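Local coordinates for probable TonB-dependent siderophore receptor PirA (Acinetobacter baumannii, PDB 5FR8), which probably takes up iron across the outer membrane by binding ferric siderophores, possibly ferric enterobactin with micromolar affinity, at residues Ser225-Arg230 / Ile707-Asn712; Thr76-Asn81 / Ser269-Asn274. All coordinates share one frame; numbering follows the deposited sequence.

Interaction 1: residues Ser225-Arg230 / Ile707-Asn712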
ATOM      1  N   SER A 225       0.062  28.592  -1.486  1.00 69.34           N
ATOM      2  CA  SER A 225       0.038  27.332  -0.747  1.00 67.48           C
ATOM      3  C   SER A 225       1.355  27.081  -0.012  1.00 68.27           C
ATOM      4  O   SER A 225       2.454  27.326  -0.542  1.00 65.84           O
ATOM      5  CB  SER A 225      -0.285  26.143  -1.679  1.00 65.55           C
ATOM      6  OG  SER A 225      -0.287  24.896  -0.975  1.00 65.34           O
ATOM      7  N   THR A 226       1.210  26.567   1.210  1.00 65.40           N
ATOM      8  CA  THR A 226       2.329  26.278   2.088  1.00 64.41           C
ATOM      9  C   THR A 226       2.624  24.782   2.182  1.00 62.03           C
ATOM     10  O   THR A 226       3.506  24.364   2.931  1.00 57.65           O
ATOM     11  CB  THR A 226       2.015  26.773   3.496  1.00 66.17           C
ATOM     12  OG1 THR A 226       0.697  26.325   3.849  1.00 65.28           O
ATOM     13  CG2 THR A 226       2.094  28.306   3.556  1.00 65.96           C
ATOM     14  N   ALA A 227       1.886  23.982   1.421  1.00 62.29           N
ATOM     15  CA  ALA A 227       2.097  22.548   1.446  1.00 62.82           C
ATOM     16  C   ALA A 227       3.363  22.206   0.709  1.00 63.33           C
ATOM     17  O   ALA A 227       3.694  22.843  -0.282  1.00 66.52           O
ATOM     18  CB  ALA A 227       0.931  21.811   0.832  1.00 61.67           C
ATOM     19  N   ALA A 228       4.066  21.193   1.202  1.00 62.55           N
ATOM     20  CA  ALA A 228       5.290  20.754   0.580  1.00 64.12           C
ATOM     21  C   ALA A 228       5.023  19.914  -0.658  1.00 63.71           C
ATOM     22  O   ALA A 228       3.967  19.288  -0.789  1.00 66.76           O
ATOM     23  CB  ALA A 228       6.092  19.948   1.572  1.00 71.62           C
ATOM     24  N   GLY A 229       6.008  19.888  -1.550  1.00 64.31           N
ATOM     25  CA  GLY A 229       5.986  19.010  -2.710  1.00 59.42           C
ATOM     26  C   GLY A 229       6.390  17.611  -2.299  1.00 59.95           C
ATOM     27  O   GLY A 229       6.314  17.240  -1.124  1.00 62.28           O
ATOM     28  N   ARG A 230       6.818  16.821  -3.266  1.00 58.32           N
ATOM     29  CA  ARG A 230       7.152  15.454  -2.987  1.00 60.84           C
ATOM     30  C   ARG A 230       8.488  15.391  -2.288  1.00 59.12           C
ATOM     31  O   ARG A 230       9.412  16.084  -2.689  1.00 54.76           O
ATOM     32  CB  ARG A 230       7.238  14.663  -4.288  1.00 65.08           C
ATOM     33  CG  ARG A 230       5.924  14.546  -5.030  1.00 67.18           C
ATOM     34  CD  ARG A 230       6.159  14.047  -6.438  1.00 70.49           C
ATOM     35  NE  ARG A 230       6.936  15.000  -7.222  1.00 69.69           N
ATOM     36  CZ  ARG A 230       7.403  14.726  -8.435  1.00 70.15           C
ATOM     37  NH1 ARG A 230       7.177  13.541  -8.995  1.00 72.39           N
ATOM     38  NH2 ARG A 230       8.095  15.624  -9.093  1.00 70.16           N
ATOM     39  N   ILE A 707      -0.360  20.024 -11.912  1.00 69.53           N
ATOM     40  CA  ILE A 707      -1.111  20.539 -10.777  1.00 68.30           C
ATOM     41  C   ILE A 707      -0.236  20.643  -9.527  1.00 67.34           C
ATOM     42  O   ILE A 707       0.498  19.702  -9.202  1.00 75.02           O
ATOM     43  CB  ILE A 707      -2.323  19.663 -10.461  1.00 59.94           C
ATOM     44  CG1 ILE A 707      -3.149  19.396 -11.712  1.00 58.93           C
ATOM     45  CG2 ILE A 707      -3.188  20.344  -9.421  1.00 59.06           C
ATOM     46  CD1 ILE A 707      -3.962  18.107 -11.621  1.00 55.92           C
ATOM     47  N   LEU A 708      -0.359  21.777  -8.829  1.00 64.06           N
ATOM     48  CA  LEU A 708       0.345  22.046  -7.570  1.00 64.45           C
ATOM     49  C   LEU A 708      -0.535  21.816  -6.355  1.00 62.43           C
ATOM     50  O   LEU A 708      -1.741  22.001  -6.403  1.00 62.49           O
ATOM     51  CB  LEU A 708       0.805  23.487  -7.526  1.00 69.08           C
ATOM     52  CG  LEU A 708       1.586  23.967  -8.747  1.00 71.37           C
ATOM     53  CD1 LEU A 708       1.983  25.414  -8.568  1.00 72.42           C
ATOM     54  CD2 LEU A 708       2.809  23.086  -8.970  1.00 73.32           C
ATOM     55  N   ARG A 709       0.074  21.376  -5.265  1.00 64.88           N
ATOM     56  CA  ARG A 709      -0.674  20.995  -4.074  1.00 61.34           C
ATOM     57  C   ARG A 709      -1.095  22.219  -3.291  1.00 63.75           C
ATOM     58  O   ARG A 709      -0.264  23.059  -2.932  1.00 60.72           O
ATOM     59  CB  ARG A 709       0.152  20.074  -3.186  1.00 58.20           C
ATOM     60  CG  ARG A 709      -0.563  19.600  -1.934  1.00 55.93           C
ATOM     61  CD  ARG A 709       0.364  18.665  -1.198  1.00 56.09           C
ATOM     62  NE  ARG A 709      -0.104  18.262   0.127  1.00 57.47           N
ATOM     63  CZ  ARG A 709       0.711  17.994   1.143  1.00 54.63           C
ATOM     64  NH1 ARG A 709       2.038  18.121   0.997  1.00 51.33           N
ATOM     65  NH2 ARG A 709       0.194  17.612   2.309  1.00 53.80           N
ATOM     66  N   ASP A 710      -2.395  22.297  -3.038  1.00 63.15           N
ATOM     67  CA  ASP A 710      -3.010  23.453  -2.416  1.00 64.69           C
ATOM     68  C   ASP A 710      -3.235  23.124  -0.962  1.00 62.61           C
ATOM     69  O   ASP A 710      -3.975  22.197  -0.651  1.00 57.53           O
ATOM     70  CB  ASP A 710      -4.343  23.724  -3.105  1.00 64.44           C
ATOM     71  CG  ASP A 710      -4.939  25.062  -2.755  1.00 65.41           C
ATOM     72  OD1 ASP A 710      -4.611  25.595  -1.683  1.00 67.82           O
ATOM     73  OD2 ASP A 710      -5.758  25.574  -3.563  1.00 63.13           O
ATOM     74  N   SER A 711      -2.583  23.874  -0.079  1.00 63.84           N
ATOM     75  CA  SER A 711      -2.848  23.760   1.345  1.00 68.20           C
ATOM     76  C   SER A 711      -4.218  24.295   1.729  1.00 68.46           C
ATOM     77  O   SER A 711      -4.825  23.808   2.682  1.00 69.16           O
ATOM     78  CB  SER A 711      -1.790  24.490   2.145  1.00 72.28           C
ATOM     79  OG  SER A 711      -1.751  25.841   1.743  1.00 83.38           O
ATOM     80  N   ASN A 712      -4.717  25.286   0.999  1.00 69.80           N
ATOM     81  CA  ASN A 712      -6.060  25.823   1.277  1.00 71.86           C
ATOM     82  C   ASN A 712      -7.243  25.028   0.675  1.00 69.96           C
ATOM     83  O   ASN A 712      -8.337  25.549   0.567  1.00 63.35           O
ATOM     84  CB  ASN A 712      -6.138  27.264   0.813  1.00 70.96           C
ATOM     85  CG  ASN A 712      -5.108  28.137   1.482  1.00 77.15           C
ATOM     86  OD1 ASN A 712      -4.299  28.794   0.815  1.00 77.71           O
ATOM     87  ND2 ASN A 712      -5.129  28.155   2.812  1.00 76.45           N
TER
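Arg709 reaches across to Ala227 and Ala228 from its CG outward. CB points toward 225-230 and starts the chain across. CG stands anti to the backbone N (chi1 -179°) and lies 3.8 Å from Ala227 CB. CD passes the same methyl, and the chain stays extended through NE. At the tip that methyl sits over one face of the guanidinium, toward its rim, where a small alanine lets the flat group lie close. NH1 gives a hydrogen bond to Ala228 O (2.9 Å), an oxygen nearly in the guanidinium plane. NH1 also makes a salt bridge to Asp268, so one nitrogen serves a carbonyl and a carboxylate from different loops.

Beyond Arg709 along 707-712, Ser225 suits the junction because its short hydroxyl both gives and accepts: OG donates to Arg709 O (2.7 Å) and accepts from Ser711 N (2.7 Å), bridging the backbone around Asp710. The short side chain of Ser711 brings OG to Thr226 N, whose N-H it accepts at 3.1 Å, fairly straight (166°). Thr226 OG1 hydrogen-bonds to Asn272 O. This is packing between two loops that connect strands of the beta-barrel of a TonB-dependent receptor, 201-212 to 232-247 and 693-700 to 724-731.

Interaction 2: residues Thr76-Asn81 / Ser269-Asn274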
ATOM      1  N   THR A  76      -8.504  12.685   4.514  1.00 53.19           N
ATOM      2  CA  THR A  76      -8.420  14.016   5.075  1.00 57.09           C
ATOM      3  C   THR A  76      -7.530  14.897   4.219  1.00 54.81           C
ATOM      4  O   THR A  76      -7.560  16.118   4.352  1.00 54.32           O
ATOM      5  CB  THR A  76      -7.940  14.044   6.565  1.00 61.04           C
ATOM      6  OG1 THR A  76      -6.576  13.609   6.681  1.00 55.80           O
ATOM      7  CG2 THR A  76      -8.850  13.173   7.459  1.00 60.12           C
ATOM      8  N   GLY A  77      -6.742  14.303   3.334  1.00 54.17           N
ATOM      9  CA  GLY A  77      -5.775  15.099   2.556  1.00 58.37           C
ATOM     10  C   GLY A  77      -4.425  15.397   3.210  1.00 58.72           C
ATOM     11  O   GLY A  77      -3.510  15.838   2.517  1.00 61.29           O
ATOM     12  N   GLN A  78      -4.284  15.194   4.526  1.00 58.33           N
ATOM     13  CA  GLN A  78      -3.027  15.533   5.206  1.00 58.01           C
ATOM     14  C   GLN A  78      -1.945  14.565   4.771  1.00 61.66           C
ATOM     15  O   GLN A  78      -2.161  13.361   4.665  1.00 59.54           O
ATOM     16  CB  GLN A  78      -3.163  15.491   6.722  1.00 58.34           C
ATOM     17  CG  GLN A  78      -4.096  16.547   7.284  1.00 64.29           C
ATOM     18  CD  GLN A  78      -4.531  16.265   8.720  1.00 65.21           C
ATOM     19  OE1 GLN A  78      -4.587  15.113   9.152  1.00 70.68           O
ATOM     20  NE2 GLN A  78      -4.863  17.321   9.452  1.00 69.80           N
ATOM     21  N   ARG A  79      -0.764  15.101   4.519  1.00 65.78           N
ATOM     22  CA  ARG A  79       0.332  14.292   3.997  1.00 62.54           C
ATOM     23  C   ARG A  79      -0.090  13.686   2.673  1.00 54.58           C
ATOM     24  O   ARG A  79       0.163  12.523   2.395  1.00 55.90           O
ATOM     25  CB  ARG A  79       0.742  13.248   5.036  1.00 60.49           C
ATOM     26  CG  ARG A  79       1.161  13.931   6.343  1.00 64.26           C
ATOM     27  CD  ARG A  79       1.848  12.954   7.264  1.00 66.26           C
ATOM     28  NE  ARG A  79       2.423  13.544   8.484  1.00 72.68           N
ATOM     29  CZ  ARG A  79       3.482  14.353   8.525  1.00 67.64           C
ATOM     30  NH1 ARG A  79       4.092  14.750   7.411  1.00 63.71           N
ATOM     31  NH2 ARG A  79       3.919  14.780   9.700  1.00 71.86           N
ATOM     32  N   GLY A  80      -0.707  14.533   1.857  1.00 50.54           N
ATOM     33  CA  GLY A  80      -1.224  14.153   0.575  1.00 52.75           C
ATOM     34  C   GLY A  80      -0.234  13.763  -0.504  1.00 54.58           C
ATOM     35  O   GLY A  80      -0.596  13.054  -1.450  1.00 52.95           O
ATOM     36  N   ASN A  81       1.000  14.234  -0.421  1.00 54.21           N
ATOM     37  CA  ASN A  81       1.965  13.823  -1.418  1.00 56.03           C
ATOM     38  C   ASN A  81       2.578  12.480  -1.054  1.00 59.55           C
ATOM     39  O   ASN A  81       3.527  12.055  -1.696  1.00 60.05           O
ATOM     40  CB  ASN A  81       3.057  14.875  -1.597  1.00 57.78           C
ATOM     41  CG  ASN A  81       2.720  15.889  -2.674  1.00 57.60           C
ATOM     42  OD1 ASN A  81       2.244  15.530  -3.757  1.00 54.91           O
ATOM     43  ND2 ASN A  81       2.965  17.168  -2.386  1.00 58.91           N
ATOM     44  N   SER A 269       4.641  18.617   6.459  1.00 58.68           N
ATOM     45  CA  SER A 269       4.165  18.656   7.830  1.00 58.81           C
ATOM     46  C   SER A 269       2.654  18.544   7.811  1.00 58.34           C
ATOM     47  O   SER A 269       1.999  19.027   6.896  1.00 59.03           O
ATOM     48  CB  SER A 269       4.568  19.971   8.503  1.00 64.61           C
ATOM     49  OG  SER A 269       3.971  21.108   7.873  1.00 66.29           O
ATOM     50  N   GLN A 270       2.090  17.914   8.828  1.00 60.44           N
ATOM     51  CA  GLN A 270       0.681  17.504   8.795  1.00 59.39           C
ATOM     52  C   GLN A 270      -0.230  18.683   8.590  1.00 59.67           C
ATOM     53  O   GLN A 270      -1.222  18.556   7.879  1.00 61.14           O
ATOM     54  CB  GLN A 270       0.293  16.757  10.081  1.00 62.37           C
ATOM     55  CG  GLN A 270      -1.025  15.989  10.059  1.00 61.96           C
ATOM     56  CD  GLN A 270      -1.263  15.209  11.348  1.00 62.85           C
ATOM     57  OE1 GLN A 270      -2.288  15.374  12.007  1.00 62.21           O
ATOM     58  NE2 GLN A 270      -0.293  14.389  11.736  1.00 63.99           N
ATOM     59  N   LEU A 271       0.089  19.838   9.179  1.00 60.66           N
ATOM     60  CA  LEU A 271      -0.789  21.007   9.007  1.00 58.80           C
ATOM     61  C   LEU A 271      -0.268  21.991   7.958  1.00 62.08           C
ATOM     62  O   LEU A 271      -0.769  23.102   7.843  1.00 64.92           O
ATOM     63  CB  LEU A 271      -1.015  21.694  10.343  1.00 59.40           C
ATOM     64  CG  LEU A 271      -1.469  20.795  11.494  1.00 59.58           C
ATOM     65  CD1 LEU A 271      -1.385  21.507  12.836  1.00 60.70           C
ATOM     66  CD2 LEU A 271      -2.877  20.289  11.250  1.00 59.14           C
ATOM     67  N   ASN A 272       0.750  21.589   7.199  1.00 64.35           N
ATOM     68  CA  ASN A 272       1.272  22.410   6.096  1.00 66.63           C
ATOM     69  C   ASN A 272       1.815  23.773   6.507  1.00 70.56           C
ATOM     70  O   ASN A 272       1.577  24.767   5.815  1.00 75.30           O
ATOM     71  CB  ASN A 272       0.207  22.616   5.013  1.00 64.60           C
ATOM     72  CG  ASN A 272      -0.084  21.349   4.243  1.00 63.22           C
ATOM     73  OD1 ASN A 272       0.809  20.551   3.951  1.00 62.76           O
ATOM     74  ND2 ASN A 272      -1.339  21.151   3.922  1.00 62.22           N
ATOM     75  N   ALA A 273       2.553  23.820   7.612  1.00 68.46           N
ATOM     76  CA  ALA A 273       3.165  25.060   8.058  1.00 71.43           C
ATOM     77  C   ALA A 273       4.009  25.651   6.936  1.00 74.33           C
ATOM     78  O   ALA A 273       4.369  24.955   5.983  1.00 73.59           O
ATOM     79  CB  ALA A 273       4.031  24.817   9.291  1.00 70.55           C
ATOM     80  N   ASN A 274       4.352  26.933   7.059  1.00 77.07           N
ATOM     81  CA  ASN A 274       5.254  27.544   6.095  1.00 75.75           C
ATOM     82  C   ASN A 274       6.698  27.188   6.431  1.00 72.04           C
ATOM     83  O   ASN A 274       7.351  27.847   7.258  1.00 68.60           O
ATOM     84  CB  ASN A 274       5.082  29.057   6.036  1.00 80.70           C
ATOM     85  CG  ASN A 274       5.895  29.684   4.919  1.00 83.46           C
ATOM     86  OD1 ASN A 274       6.472  28.989   4.079  1.00 81.53           O
ATOM     87  ND2 ASN A 274       5.948  31.003   4.909  1.00 87.69           N
TER
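Gln270, Gln78 and Arg79 bury most of the surface here, through van der Waals packing of long side chains. Gln78 has CG beside its backbone N (chi1 -66°), a placement that sets this methylene 3.6 Å from Gln270 O. Beyond it the two glutamine chains cross obliquely: Gln78 CD rests against Gln270 CG at 3.8 Å, the amide planes 51° apart. Gln78 NE2 lies 4.0 Å from Leu271 CD2, an amide nitrogen beside a methyl at the margin.

Arg79 crosses the Gln270 side chain at about a right angle. Gln270 N packs over one guanidinium face, 3.6 Å above the plane and toward its rim. The positive charge probably suits a place with Asp268, Asp119 and Glu326 nearby, though each makes only a long, weak ion pair with it.

Gly77 to Gly80 form a type II turn. Gly77 has positive phi (84°), where a CB would jam against Thr76 O, and a CB on Gly80 would clash with Gly77 O. Ser269 to Asn272 form a type I turn, closed by Asn272 N to Ser269 O at 2.9 Å. Turn against turn, this is a plug-to-barrel-loop interface, as in TonB-dependent receptors, whose plug domain fills the barrel.

How the interactions relate
The two contacts adjoin, their centres about 8 Å apart and on the same side of the chain's centre. Along the chain their segments alternate: 76-81 of the plug comes first, then barrel loops 225-230, 269-274 and 707-712. Interaction 1 joins two barrel loops, whereas interaction 2 sets a plug turn against a third. The joint between them is the pairing of Thr226 with Asn272, and beside it Asn81 packs against Ala228 and Arg709. Asp268, just before 269-274, lies near both Arg709 and Arg79 and so is common to the two contacts. Loops distant in sequence thus gather around one part of the plug.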